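Local structure of arabinosyltransferase C (Mycobacterium tuberculosis, 3PTY) at residues K29-A34 with F273-P278; D36-L41 with P248-L253; N115-R120 with T130-S135; T168-F173 with W239-P244. The protein polymerises arabinose into the arabinan of arabinogalactan and is represented here by its C-terminal, lectin-like carbohydrate-binding domain. All coordinates share one frame; numbering follows the deposited sequence.

Contact 1: residues K29-A34 with F273-P278. With AFO (octyl alpha-D-arabinofuranoside), chain B.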
loop_
_atom_site.group_PDB
_atom_site.type_symbol
_atom_site.label_atom_id
_atom_site.label_comp_id
_atom_site.label_asym_id
_atom_site.label_seq_id
_atom_site.Cartn_x
_atom_site.Cartn_y
_atom_site.Cartn_z
ATOM N N LYS A 29 -23.030 0.743 -6.980
ATOM C CA LYS A 29 -22.766 -0.506 -7.685
ATOM C C LYS A 29 -22.832 -1.678 -6.710
ATOM O O LYS A 29 -22.269 -1.618 -5.615
ATOM C CB LYS A 29 -21.394 -0.455 -8.366
ATOM C CG LYS A 29 -21.282 0.614 -9.450
ATOM C CD LYS A 29 -19.834 1.006 -9.707
ATOM C CE LYS A 29 -19.733 2.109 -10.758
ATOM N NZ LYS A 29 -20.257 1.662 -12.087
ATOM N N THR A 30 -23.516 -2.741 -7.110
ATOM C CA THR A 30 -23.676 -3.909 -6.254
ATOM C C THR A 30 -22.332 -4.404 -5.733
ATOM O O THR A 30 -22.161 -4.633 -4.534
ATOM C CB THR A 30 -24.369 -5.064 -6.999
ATOM O OG1 THR A 30 -25.580 -4.587 -7.600
ATOM C CG2 THR A 30 -24.693 -6.200 -6.037
ATOM N N CYS A 31 -21.373 -4.564 -6.634
ATOM C CA CYS A 31 -20.074 -5.074 -6.230
ATOM C C CYS A 31 -18.984 -4.007 -6.326
ATOM O O CYS A 31 -17.808 -4.307 -6.537
ATOM C CB CYS A 31 -19.741 -6.351 -7.004
ATOM S SG CYS A 31 -20.807 -7.760 -6.482
ATOM N N GLY A 32 -19.394 -2.756 -6.129
ATOM C CA GLY A 32 -18.467 -1.646 -6.047
ATOM C C GLY A 32 -17.538 -1.553 -7.240
ATOM O O GLY A 32 -17.968 -1.616 -8.390
ATOM N N LEU A 33 -16.252 -1.402 -6.959
ATOM C CA LEU A 33 -15.256 -1.200 -8.003
ATOM C C LEU A 33 -15.024 -2.455 -8.856
ATOM O O LEU A 33 -14.484 -2.372 -9.955
ATOM C CB LEU A 33 -13.944 -0.743 -7.358
ATOM C CG LEU A 33 -12.822 -0.232 -8.257
ATOM C CD1 LEU A 33 -13.309 0.927 -9.119
ATOM C CD2 LEU A 33 -11.649 0.187 -7.391
ATOM N N ALA A 34 -15.434 -3.618 -8.355
ATOM C CA ALA A 34 -15.200 -4.873 -9.075
ATOM C C ALA A 34 -15.922 -4.908 -10.425
ATOM O O ALA A 34 -15.567 -5.683 -11.313
ATOM C CB ALA A 34 -15.615 -6.078 -8.216
ATOM N N PHE A 273 -14.387 -3.120 -2.546
ATOM C CA PHE A 273 -14.604 -4.432 -3.158
ATOM C C PHE A 273 -15.464 -5.291 -2.237
ATOM O O PHE A 273 -15.009 -6.319 -1.735
ATOM C CB PHE A 273 -13.261 -5.129 -3.427
ATOM C CG PHE A 273 -12.432 -4.457 -4.493
ATOM C CD1 PHE A 273 -11.474 -3.514 -4.153
ATOM C CD2 PHE A 273 -12.626 -4.758 -5.831
ATOM C CE1 PHE A 273 -10.715 -2.887 -5.140
ATOM C CE2 PHE A 273 -11.881 -4.134 -6.817
ATOM C CZ PHE A 273 -10.918 -3.199 -6.468
ATOM N N PRO A 274 -16.715 -4.869 -2.015
ATOM C CA PRO A 274 -17.580 -5.488 -1.006
ATOM C C PRO A 274 -17.917 -6.949 -1.309
ATOM O O PRO A 274 -18.234 -7.685 -0.379
ATOM C CB PRO A 274 -18.850 -4.628 -1.075
ATOM C CG PRO A 274 -18.847 -4.103 -2.486
ATOM C CD PRO A 274 -17.400 -3.758 -2.699
ATOM N N CYS A 275 -17.853 -7.364 -2.574
ATOM C CA CYS A 275 -18.240 -8.730 -2.935
ATOM C C CYS A 275 -17.071 -9.714 -2.926
ATOM O O CYS A 275 -17.274 -10.917 -3.074
ATOM C CB CYS A 275 -18.932 -8.774 -4.305
ATOM S SG CYS A 275 -20.478 -7.814 -4.439
ATOM N N GLN A 276 -15.847 -9.214 -2.773
ATOM C CA GLN A 276 -14.686 -10.104 -2.717
ATOM C C GLN A 276 -14.502 -10.675 -1.318
ATOM O O GLN A 276 -14.690 -9.975 -0.331
ATOM C CB GLN A 276 -13.407 -9.385 -3.154
ATOM C CG GLN A 276 -13.169 -9.456 -4.650
ATOM C CD GLN A 276 -14.304 -8.835 -5.423
ATOM O OE1 GLN A 276 -14.563 -7.641 -5.304
ATOM N NE2 GLN A 276 -14.998 -9.644 -6.215
ATOM N N ARG A 277 -14.115 -11.943 -1.246
ATOM C CA ARG A 277 -13.887 -12.620 0.028
ATOM C C ARG A 277 -12.501 -12.289 0.565
ATOM O O ARG A 277 -11.494 -12.684 -0.023
ATOM C CB ARG A 277 -14.021 -14.133 -0.170
ATOM C CG ARG A 277 -13.740 -15.000 1.063
ATOM C CD ARG A 277 -13.797 -16.483 0.655
ATOM N NE ARG A 277 -13.430 -17.404 1.727
ATOM C CZ ARG A 277 -14.298 -17.938 2.583
ATOM N NH1 ARG A 277 -15.587 -17.620 2.513
ATOM N NH2 ARG A 277 -13.878 -18.780 3.520
ATOM N N PRO A 278 -12.436 -11.572 1.695
ATOM C CA PRO A 278 -11.129 -11.177 2.228
ATOM C C PRO A 278 -10.438 -12.366 2.869
ATOM O O PRO A 278 -11.056 -13.092 3.642
ATOM C CB PRO A 278 -11.477 -10.133 3.305
ATOM C CG PRO A 278 -12.942 -9.823 3.114
ATOM C CD PRO A 278 -13.542 -11.058 2.518
HETATM C C1 AFO B . -13.608 -5.632 5.496
HETATM O O1 AFO B . -14.272 -5.215 6.691
HETATM C C2 AFO B . -13.665 -4.454 4.528
HETATM O O2 AFO B . -12.396 -4.203 3.909
HETATM C C3 AFO B . -14.722 -4.807 3.502
HETATM O O3 AFO B . -15.749 -3.823 3.561
HETATM C C4 AFO B . -15.287 -6.148 3.950
HETATM O O4 AFO B . -14.347 -6.696 4.886
HETATM C C5 AFO B . -15.549 -7.110 2.794
HETATM O O5 AFO B . -16.489 -8.112 3.210
HETATM C "C1'" AFO B . -14.389 -6.239 7.676
HETATM C "C2'" AFO B . -15.354 -5.734 8.742
HETATM C "C3'" AFO B . -15.179 -6.456 10.076
HETATM C "C4'" AFO B . -16.329 -6.082 11.004
HETATM C "C5'" AFO B . -16.957 -4.750 10.601
HETATM C "C6'" AFO B . -16.108 -3.548 11.006
HETATM C "C7'" AFO B . -16.657 -2.265 10.387
HETATM C "C8'" AFO B . -15.883 -1.053 10.856
HETATM O O HOH W 1 -16.731 -6.295 -4.917
#

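Contact 2: residues D36-L41 with P248-L253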
loop_
_atom_site.group_PDB
_atom_site.type_symbol
_atom_site.label_atom_id
_atom_site.label_comp_id
_atom_site.label_asym_id
_atom_site.label_seq_id
_atom_site.Cartn_x
_atom_site.Cartn_y
_atom_site.Cartn_z
ATOM N N ASP A 36 -16.126 -2.231 -12.349
ATOM C CA ASP A 36 -15.511 -1.210 -13.209
ATOM C C ASP A 36 -14.071 -1.525 -13.610
ATOM O O ASP A 36 -13.564 -0.975 -14.588
ATOM C CB ASP A 36 -15.573 0.164 -12.544
ATOM C CG ASP A 36 -16.985 0.743 -12.533
ATOM O OD1 ASP A 36 -17.955 -0.037 -12.446
ATOM O OD2 ASP A 36 -17.129 1.978 -12.613
ATOM N N VAL A 37 -13.399 -2.383 -12.848
ATOM C CA VAL A 37 -12.063 -2.836 -13.239
ATOM C C VAL A 37 -12.220 -3.941 -14.278
ATOM O O VAL A 37 -12.904 -4.934 -14.037
ATOM C CB VAL A 37 -11.239 -3.344 -12.025
ATOM C CG1 VAL A 37 -9.893 -3.919 -12.477
ATOM C CG2 VAL A 37 -11.010 -2.214 -11.027
ATOM N N LEU A 38 -11.611 -3.751 -15.443
ATOM C CA LEU A 38 -11.661 -4.740 -16.513
ATOM C C LEU A 38 -10.333 -5.487 -16.574
ATOM O O LEU A 38 -9.276 -4.872 -16.674
ATOM C CB LEU A 38 -11.956 -4.059 -17.855
ATOM C CG LEU A 38 -13.284 -3.298 -17.923
ATOM C CD1 LEU A 38 -13.571 -2.799 -19.339
ATOM C CD2 LEU A 38 -14.407 -4.188 -17.440
ATOM N N VAL A 39 -10.394 -6.813 -16.524
ATOM C CA VAL A 39 -9.193 -7.621 -16.342
ATOM C C VAL A 39 -8.869 -8.391 -17.612
ATOM O O VAL A 39 -9.749 -9.003 -18.215
ATOM C CB VAL A 39 -9.382 -8.623 -15.190
ATOM C CG1 VAL A 39 -8.176 -9.551 -15.077
ATOM C CG2 VAL A 39 -9.632 -7.876 -13.877
ATOM N N GLU A 40 -7.599 -8.360 -18.001
ATOM C CA GLU A 40 -7.132 -9.029 -19.206
ATOM C C GLU A 40 -6.233 -10.193 -18.814
ATOM O O GLU A 40 -5.017 -10.040 -18.715
ATOM C CB GLU A 40 -6.360 -8.034 -20.084
ATOM C CG GLU A 40 -5.754 -8.648 -21.326
ATOM C CD GLU A 40 -4.870 -7.678 -22.104
ATOM O OE1 GLU A 40 -4.332 -6.718 -21.503
ATOM O OE2 GLU A 40 -4.713 -7.895 -23.322
ATOM N N LEU A 41 -6.835 -11.355 -18.576
ATOM C CA LEU A 41 -6.090 -12.522 -18.105
ATOM C C LEU A 41 -5.167 -13.113 -19.165
ATOM O O LEU A 41 -4.141 -13.714 -18.842
ATOM C CB LEU A 41 -7.047 -13.619 -17.633
ATOM C CG LEU A 41 -7.720 -13.416 -16.275
ATOM C CD1 LEU A 41 -8.563 -14.638 -15.936
ATOM C CD2 LEU A 41 -6.667 -13.181 -15.211
ATOM N N PRO A 248 -6.981 -5.582 -25.968
ATOM C CA PRO A 248 -7.235 -6.515 -24.859
ATOM C C PRO A 248 -8.613 -7.157 -24.888
ATOM O O PRO A 248 -9.605 -6.472 -25.127
ATOM C CB PRO A 248 -7.111 -5.627 -23.616
ATOM C CG PRO A 248 -6.180 -4.517 -24.047
ATOM C CD PRO A 248 -6.592 -4.246 -25.486
ATOM N N ARG A 249 -8.669 -8.463 -24.644
ATOM C CA ARG A 249 -9.938 -9.119 -24.362
ATOM C C ARG A 249 -10.107 -9.128 -22.846
ATOM O O ARG A 249 -9.210 -9.556 -22.129
ATOM C CB ARG A 249 -9.939 -10.532 -24.949
ATOM C CG ARG A 249 -9.673 -10.527 -26.463
ATOM C CD ARG A 249 -9.757 -11.913 -27.077
ATOM N NE ARG A 249 -11.113 -12.446 -27.030
ATOM C CZ ARG A 249 -11.455 -13.657 -27.458
ATOM N NH1 ARG A 249 -10.536 -14.466 -27.969
ATOM N NH2 ARG A 249 -12.717 -14.059 -27.374
ATOM N N VAL A 250 -11.242 -8.642 -22.355
ATOM C CA VAL A 250 -11.391 -8.384 -20.921
ATOM C C VAL A 250 -12.699 -8.930 -20.361
ATOM O O VAL A 250 -13.640 -9.189 -21.107
ATOM C CB VAL A 250 -11.329 -6.862 -20.598
ATOM C CG1 VAL A 250 -9.967 -6.278 -20.951
ATOM C CG2 VAL A 250 -12.441 -6.114 -21.331
ATOM N N ARG A 251 -12.728 -9.105 -19.040
ATOM C CA ARG A 251 -13.936 -9.441 -18.278
ATOM C C ARG A 251 -13.855 -8.594 -17.017
ATOM O O ARG A 251 -12.767 -8.187 -16.624
ATOM C CB ARG A 251 -13.939 -10.920 -17.887
ATOM C CG ARG A 251 -14.029 -11.894 -19.067
ATOM C CD ARG A 251 -13.390 -13.247 -18.718
ATOM N NE ARG A 251 -14.077 -13.924 -17.617
ATOM C CZ ARG A 251 -13.553 -14.913 -16.895
ATOM N NH1 ARG A 251 -12.327 -15.353 -17.143
ATOM N NH2 ARG A 251 -14.258 -15.467 -15.916
ATOM N N THR A 252 -14.983 -8.316 -16.376
ATOM C CA THR A 252 -14.928 -7.518 -15.153
ATOM C C THR A 252 -14.182 -8.282 -14.069
ATOM O O THR A 252 -14.178 -9.513 -14.051
ATOM C CB THR A 252 -16.322 -7.188 -14.617
ATOM O OG1 THR A 252 -16.957 -8.404 -14.215
ATOM C CG2 THR A 252 -17.170 -6.477 -15.685
ATOM N N LEU A 253 -13.553 -7.553 -13.157
ATOM C CA LEU A 253 -12.876 -8.189 -12.035
ATOM C C LEU A 253 -13.867 -9.054 -11.247
ATOM O O LEU A 253 -13.519 -10.136 -10.770
ATOM C CB LEU A 253 -12.241 -7.127 -11.137
ATOM C CG LEU A 253 -11.388 -7.583 -9.952
ATOM C CD1 LEU A 253 -10.306 -6.536 -9.621
ATOM C CD2 LEU A 253 -12.258 -7.875 -8.735
HETATM O O HOH W 2 -6.110 -9.895 -24.627
#

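Contact 3: residues N115-R120 with T130-S135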
loop_
_atom_site.group_PDB
_atom_site.type_symbol
_atom_site.label_atom_id
_atom_site.label_comp_id
_atom_site.label_asym_id
_atom_site.label_seq_id
_atom_site.Cartn_x
_atom_site.Cartn_y
_atom_site.Cartn_z
ATOM N N ASN A 115 11.796 -14.749 -29.889
ATOM C CA ASN A 115 12.870 -14.082 -30.623
ATOM C C ASN A 115 14.192 -13.992 -29.861
ATOM O O ASN A 115 15.048 -13.189 -30.203
ATOM C CB ASN A 115 12.432 -12.722 -31.229
ATOM C CG ASN A 115 12.440 -11.582 -30.220
ATOM O OD1 ASN A 115 12.147 -11.765 -29.034
ATOM N ND2 ASN A 115 12.760 -10.385 -30.698
ATOM N N GLY A 116 14.349 -14.834 -28.841
ATOM C CA GLY A 116 15.629 -15.012 -28.172
ATOM C C GLY A 116 15.802 -14.276 -26.855
ATOM O O GLY A 116 16.887 -14.280 -26.274
ATOM N N SER A 117 14.739 -13.631 -26.382
ATOM C CA SER A 117 14.821 -12.851 -25.153
ATOM C C SER A 117 14.710 -13.742 -23.927
ATOM O O SER A 117 13.856 -14.623 -23.870
ATOM C CB SER A 117 13.705 -11.800 -25.103
ATOM O OG SER A 117 13.861 -10.988 -23.951
ATOM N N ARG A 118 15.574 -13.515 -22.944
ATOM C CA ARG A 118 15.422 -14.176 -21.659
ATOM C C ARG A 118 14.801 -13.234 -20.612
ATOM O O ARG A 118 14.767 -13.550 -19.427
ATOM C CB ARG A 118 16.756 -14.758 -21.175
ATOM C CG ARG A 118 17.242 -15.927 -22.036
ATOM C CD ARG A 118 18.685 -16.318 -21.744
ATOM N NE ARG A 118 18.813 -17.111 -20.524
ATOM C CZ ARG A 118 19.327 -16.653 -19.384
ATOM N NH1 ARG A 118 19.768 -15.403 -19.307
ATOM N NH2 ARG A 118 19.406 -17.446 -18.322
ATOM N N ALA A 119 14.313 -12.078 -21.052
ATOM C CA ALA A 119 13.624 -11.164 -20.142
ATOM C C ALA A 119 12.351 -11.828 -19.622
ATOM O O ALA A 119 11.575 -12.373 -20.398
ATOM C CB ALA A 119 13.286 -9.862 -20.855
ATOM N N ARG A 120 12.139 -11.807 -18.311
ATOM C CA ARG A 120 10.905 -12.358 -17.765
ATOM C C ARG A 120 9.770 -11.386 -18.076
ATOM O O ARG A 120 9.869 -10.196 -17.775
ATOM C CB ARG A 120 11.024 -12.590 -16.256
ATOM C CG ARG A 120 9.876 -13.396 -15.662
ATOM C CD ARG A 120 10.135 -13.749 -14.195
ATOM N NE ARG A 120 11.319 -14.590 -14.035
ATOM C CZ ARG A 120 11.302 -15.920 -14.057
ATOM N NH1 ARG A 120 10.157 -16.566 -14.231
ATOM N NH2 ARG A 120 12.429 -16.604 -13.907
ATOM N N THR A 130 5.597 -14.116 -27.714
ATOM C CA THR A 130 5.777 -12.688 -27.480
ATOM C C THR A 130 7.215 -12.250 -27.681
ATOM O O THR A 130 8.028 -12.357 -26.770
ATOM C CB THR A 130 5.353 -12.304 -26.052
ATOM O OG1 THR A 130 4.076 -12.890 -25.761
ATOM C CG2 THR A 130 5.258 -10.786 -25.917
ATOM N N PRO A 131 7.533 -11.751 -28.882
ATOM C CA PRO A 131 8.861 -11.172 -29.101
ATOM C C PRO A 131 9.019 -9.912 -28.259
ATOM O O PRO A 131 8.027 -9.257 -27.931
ATOM C CB PRO A 131 8.859 -10.783 -30.588
ATOM C CG PRO A 131 7.471 -10.968 -31.085
ATOM C CD PRO A 131 6.604 -11.530 -30.003
ATOM N N VAL A 132 10.259 -9.578 -27.929
ATOM C CA VAL A 132 10.571 -8.370 -27.180
ATOM C C VAL A 132 11.761 -7.720 -27.854
ATOM O O VAL A 132 12.665 -8.422 -28.294
ATOM C CB VAL A 132 11.022 -8.695 -25.735
ATOM C CG1 VAL A 132 11.126 -7.414 -24.920
ATOM C CG2 VAL A 132 10.074 -9.656 -25.078
ATOM N N LEU A 133 11.766 -6.392 -27.931
ATOM C CA LEU A 133 12.949 -5.653 -28.376
ATOM C C LEU A 133 13.183 -4.435 -27.478
ATOM O O LEU A 133 12.243 -3.686 -27.188
ATOM C CB LEU A 133 12.805 -5.216 -29.837
ATOM C CG LEU A 133 12.858 -6.312 -30.910
ATOM C CD1 LEU A 133 12.576 -5.724 -32.291
ATOM C CD2 LEU A 133 14.209 -7.063 -30.898
ATOM N N GLY A 134 14.425 -4.241 -27.032
ATOM C CA GLY A 134 14.745 -3.133 -26.140
ATOM C C GLY A 134 16.060 -2.441 -26.465
ATOM O O GLY A 134 16.954 -3.039 -27.069
ATOM N N SER A 135 16.189 -1.184 -26.050
ATOM C CA SER A 135 17.379 -0.393 -26.376
ATOM C C SER A 135 18.329 -0.216 -25.196
ATOM O O SER A 135 19.266 0.580 -25.273
ATOM C CB SER A 135 16.977 0.985 -26.908
ATOM O OG SER A 135 16.313 1.727 -25.895
#

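Contact 4: residues T168-F173 with W239-P244. With PO4 (phosphate ion), chain D.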
loop_
_atom_site.group_PDB
_atom_site.type_symbol
_atom_site.label_atom_id
_atom_site.label_comp_id
_atom_site.label_asym_id
_atom_site.label_seq_id
_atom_site.Cartn_x
_atom_site.Cartn_y
_atom_site.Cartn_z
ATOM N N THR A 168 2.582 -3.507 -24.103
ATOM C CA THR A 168 3.363 -3.671 -22.877
ATOM C C THR A 168 4.802 -3.192 -23.102
ATOM O O THR A 168 5.472 -3.634 -24.040
ATOM C CB THR A 168 3.336 -5.122 -22.406
ATOM O OG1 THR A 168 1.990 -5.459 -22.046
ATOM C CG2 THR A 168 4.253 -5.317 -21.193
ATOM N N ALA A 169 5.267 -2.275 -22.254
ATOM C CA ALA A 169 6.559 -1.619 -22.455
ATOM C C ALA A 169 7.296 -1.430 -21.137
ATOM O O ALA A 169 6.681 -1.422 -20.072
ATOM C CB ALA A 169 6.356 -0.248 -23.134
ATOM N N ALA A 170 8.615 -1.275 -21.218
ATOM C CA ALA A 170 9.425 -0.948 -20.050
ATOM C C ALA A 170 10.397 0.163 -20.404
ATOM O O ALA A 170 10.575 0.486 -21.581
ATOM C CB ALA A 170 10.186 -2.186 -19.550
ATOM N N GLY A 171 11.024 0.746 -19.386
ATOM C CA GLY A 171 12.033 1.765 -19.609
ATOM C C GLY A 171 11.613 3.160 -19.193
ATOM O O GLY A 171 10.572 3.348 -18.563
ATOM N N ARG A 172 12.438 4.144 -19.534
ATOM C CA ARG A 172 12.107 5.540 -19.265
ATOM C C ARG A 172 12.158 6.299 -20.567
ATOM O O ARG A 172 13.193 6.341 -21.230
ATOM C CB ARG A 172 13.094 6.167 -18.277
ATOM C CG ARG A 172 13.176 5.470 -16.935
ATOM C CD ARG A 172 14.127 6.236 -16.014
ATOM N NE ARG A 172 14.442 5.490 -14.801
ATOM C CZ ARG A 172 15.254 4.440 -14.767
ATOM N NH1 ARG A 172 15.824 4.006 -15.887
ATOM N NH2 ARG A 172 15.491 3.818 -13.619
ATOM N N PHE A 173 11.041 6.905 -20.941
ATOM C CA PHE A 173 10.979 7.608 -22.210
ATOM C C PHE A 173 9.852 8.620 -22.192
ATOM O O PHE A 173 8.919 8.496 -21.404
ATOM C CB PHE A 173 10.791 6.610 -23.363
ATOM C CG PHE A 173 9.689 5.606 -23.127
ATOM C CD1 PHE A 173 8.379 5.895 -23.487
ATOM C CD2 PHE A 173 9.964 4.382 -22.539
ATOM C CE1 PHE A 173 7.369 4.980 -23.267
ATOM C CE2 PHE A 173 8.956 3.457 -22.321
ATOM C CZ PHE A 173 7.659 3.753 -22.684
ATOM N N TRP A 239 15.985 4.350 -21.722
ATOM C CA TRP A 239 15.917 3.263 -22.691
ATOM C C TRP A 239 14.468 2.820 -22.856
ATOM O O TRP A 239 13.605 3.187 -22.059
ATOM C CB TRP A 239 16.796 2.085 -22.247
ATOM C CG TRP A 239 16.498 1.620 -20.855
ATOM C CD1 TRP A 239 17.080 2.062 -19.701
ATOM C CD2 TRP A 239 15.534 0.634 -20.467
ATOM N NE1 TRP A 239 16.541 1.411 -18.621
ATOM C CE2 TRP A 239 15.589 0.530 -19.063
ATOM C CE3 TRP A 239 14.632 -0.172 -21.169
ATOM C CZ2 TRP A 239 14.778 -0.352 -18.347
ATOM C CZ3 TRP A 239 13.826 -1.044 -20.457
ATOM C CH2 TRP A 239 13.907 -1.127 -19.059
ATOM N N ILE A 240 14.207 2.029 -23.889
ATOM C CA ILE A 240 12.846 1.612 -24.222
ATOM C C ILE A 240 12.810 0.124 -24.548
ATOM O O ILE A 240 13.669 -0.366 -25.272
ATOM C CB ILE A 240 12.329 2.367 -25.470
ATOM C CG1 ILE A 240 12.434 3.882 -25.267
ATOM C CG2 ILE A 240 10.877 1.978 -25.770
ATOM C CD1 ILE A 240 12.125 4.694 -26.526
ATOM N N ALA A 241 11.823 -0.590 -24.016
ATOM C CA ALA A 241 11.584 -1.974 -24.423
ATOM C C ALA A 241 10.113 -2.136 -24.790
ATOM O O ALA A 241 9.237 -1.639 -24.081
ATOM C CB ALA A 241 11.966 -2.946 -23.309
ATOM N N LEU A 242 9.846 -2.832 -25.893
ATOM C CA LEU A 242 8.483 -2.965 -26.404
ATOM C C LEU A 242 8.130 -4.408 -26.718
ATOM O O LEU A 242 9.006 -5.242 -26.933
ATOM C CB LEU A 242 8.296 -2.138 -27.685
ATOM C CG LEU A 242 8.544 -0.625 -27.622
ATOM C CD1 LEU A 242 8.416 -0.028 -29.012
ATOM C CD2 LEU A 242 7.580 0.045 -26.662
ATOM N N THR A 243 6.832 -4.684 -26.750
ATOM C CA THR A 243 6.307 -5.960 -27.219
ATOM C C THR A 243 5.230 -5.592 -28.237
ATOM O O THR A 243 4.909 -4.412 -28.380
ATOM C CB THR A 243 5.697 -6.772 -26.063
ATOM O OG1 THR A 243 4.754 -5.954 -25.362
ATOM C CG2 THR A 243 6.788 -7.233 -25.090
ATOM N N PRO A 244 4.680 -6.583 -28.961
ATOM C CA PRO A 244 3.762 -6.224 -30.055
ATOM C C PRO A 244 2.415 -5.673 -29.604
ATOM O O PRO A 244 2.022 -5.866 -28.452
ATOM C CB PRO A 244 3.572 -7.553 -30.806
ATOM C CG PRO A 244 4.838 -8.315 -30.532
ATOM C CD PRO A 244 5.128 -7.982 -29.066
HETATM P P PO4 D . 17.298 0.816 -14.821
HETATM O O1 PO4 D . 17.092 1.547 -13.512
HETATM O O2 PO4 D . 16.124 -0.107 -15.072
HETATM O O3 PO4 D . 18.566 -0.006 -14.742
HETATM O O4 PO4 D . 17.420 1.819 -15.946
HETATM O O HOH W 3 2.008 -5.929 -25.855
#

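Contact 1: residues K29-A34 with F273-P278
Cys-31 and Cys-275 are joined by the disulfide that pins the loop after helix 18-28 to the loop leading into strand 277-278, each cysteine standing in a type I turn. Cys-31 SG and Cys-275 SG are bonded at 2.1 Å, with a torsion of -83°. Both sulfurs lie anti to their own carbonyl carbon, and this turns the two CB-SG bonds to meet across the gap. Beside the bridge, Pro-274 lays its CG against the backbone of Cys-31 and Gly-32. Leu-33 reaches over one face of the Phe-273 ring: its CB sits 4.3 Å from the ring centroid, displaced toward the rim, in a CH-pi contact, while Leu-33 CD2 touches Phe-273 CZ at 3.6 Å. Leu-268 of the second subunit packs on both, which places the contact at the dimer interface. Ala-34 fills in between the ring and the amide of Gln-276, whose NE2 is held by Gln-254 and Gly-258. Farther along the chain, Pro-278 CG comes 3.8 Å from C5 of the bound octyl arabinofuranoside. A single water ties the two turns together, donating to Cys-31 O and to Gln-276 OE1 and accepting from Cys-275 N at 2.8 Å.

Contact 2: residues D36-L41 with P248-L253
Glu-40 runs out fully extended, CG anti to its backbone N (chi1 176°), which lays its carboxylate against the ring of Pro-248, with OE2 3.3 Å from Pro-248 CB. On the same strand, Leu-38 has CG anti to its carbonyl carbon (chi1 -60°); CD1 meets Val-250 CG2, and CD2 meets Thr-252 CG2 at 4.0 Å. Val-37 and Leu-253 lie side by side, CG1 against CD1, and Val-39 CG2 rests on CA and CB of the same leucine. Between these side chains the backbones pair as an antiparallel ladder at the edge of the mixed sheet. Val-39 and Arg-251 form its hydrogen-bonded pair: Val-39 N gives a nearly straight bond of 2.7 Å to Arg-251 O, and Arg-251 N returns one of 3.1 Å to Val-39 O. Leu-253 N, at the start of helix 253-257, bonds to Val-37 O, while Thr-252 OG1, at the N-cap, accepts from Asn-255 N. In the buried Glu-40 carboxylate, OE1 bonds to Tyr-330 OH, while OE2 pairs with Arg-246 and takes a bond from a water that accepts from Arg-249 N. Arg-246 would be expected to keep this acid ionised despite its apolar proline neighbour.

Contact 3: residues N115-R120 with T130-S135
The backbone N of Val-132 donates to Asn-115 OD1 at 3.1 Å with an N-H...O angle of 164°, approaching from above the plane of the side-chain carbonyl. In return, Asn-115 ND2 donates to Val-132 O over the same length. This pair of hydrogen bonds from one side-chain amide fastens the loop 115-120 to the run of chain entering strand 133-134, an outermost strand of the large antiparallel sheet. Val-132 O lies in the plane of the amide, although the nitrogen stands well above the plane of the backbone carbonyl. With one bond on its oxygen and one on its nitrogen, the amide is fixed against a flip. The side chain reaches this place because CG sits between the backbone N and the carbonyl carbon (chi1 80°). Pro-131 crosses it at about a right angle, with its CB 3.7 Å from Asn-115 CG, and Leu-133 brings CD2 up to ND2. Farther along the loop, Ser-117 faces Val-132, its OG 4.1 Å from the valine CB. The same hydroxyl oxygen, also bonded to Pro-69 O, closes an ST turn by accepting from Ala-119 N at 3.1 Å.

Contact 4: residues T168-F173 with W239-P244
Trp-239 spreads its six-membered ring over Gly-171, whose CA lies 3.4 Å from the ring centroid and only 9° off its normal, a close CH-pi contact. With chi1 near 53°, the indole folds back over the neighbouring strand, although the CB itself leaves away from it. Its far rim, at CH2, also touches Ala-170 CB. Trp-239 follows the calcium ligand His-238, and its side chain is about 5 Å from the calcium ion at the nearest atoms. Underneath, strands 164-171 and 240-242 run antiparallel in the beta-sandwich of this domain. Ala-170 and Ala-241 are a hydrogen-bonded pair, with Ala-241 N to Ala-170 O at 2.9 Å and Ala-170 N to Ala-241 O at 3.0 Å. At one end of the ladder Thr-243 OG1 donates to Thr-168 O in the carbonyl plane, on a lone pair, at 2.8 Å. At the other end Phe-173 packs CB against Ile-240 CG1. Arg-172, extended from CG to NE, meets a phosphate, probably from the crystallisation liquor, edge-on: NH1, which also bonds to Gln-237 O, binds phosphate O4 at 2.7 Å, and NH2 binds O1. Trp-239 NE1 gives phosphate O4 a second straight bond of 2.8 Å. A cationic guanidinium and an indole N-H thus converge on one anion oxygen, which is consistent with a site that can accept an anion, though no natural ligand is implied.

From the N terminus, the chain leaves helix 18-28 and enters the first halves of contacts 1 and 2, at 29-34 and 36-41, before passing to the other side of the molecule. There contact 3 closes a short loop, nine residues between its segments, and contact 4 follows in series, its halves 65 residues apart. The chain then returns to complete contact 2 at 248-253 and contact 1 at 273-278, so contacts 3 and 4 nest inside contact 2, and all three inside contact 1. Contacts 1 and 2 touch, partly through a Lys-29 to Asp-36 salt bridge, and both reach the mixed sheet; contacts 3 and 4 adjoin through neighbouring strands 133-134 and 240-242 of the antiparallel sheet.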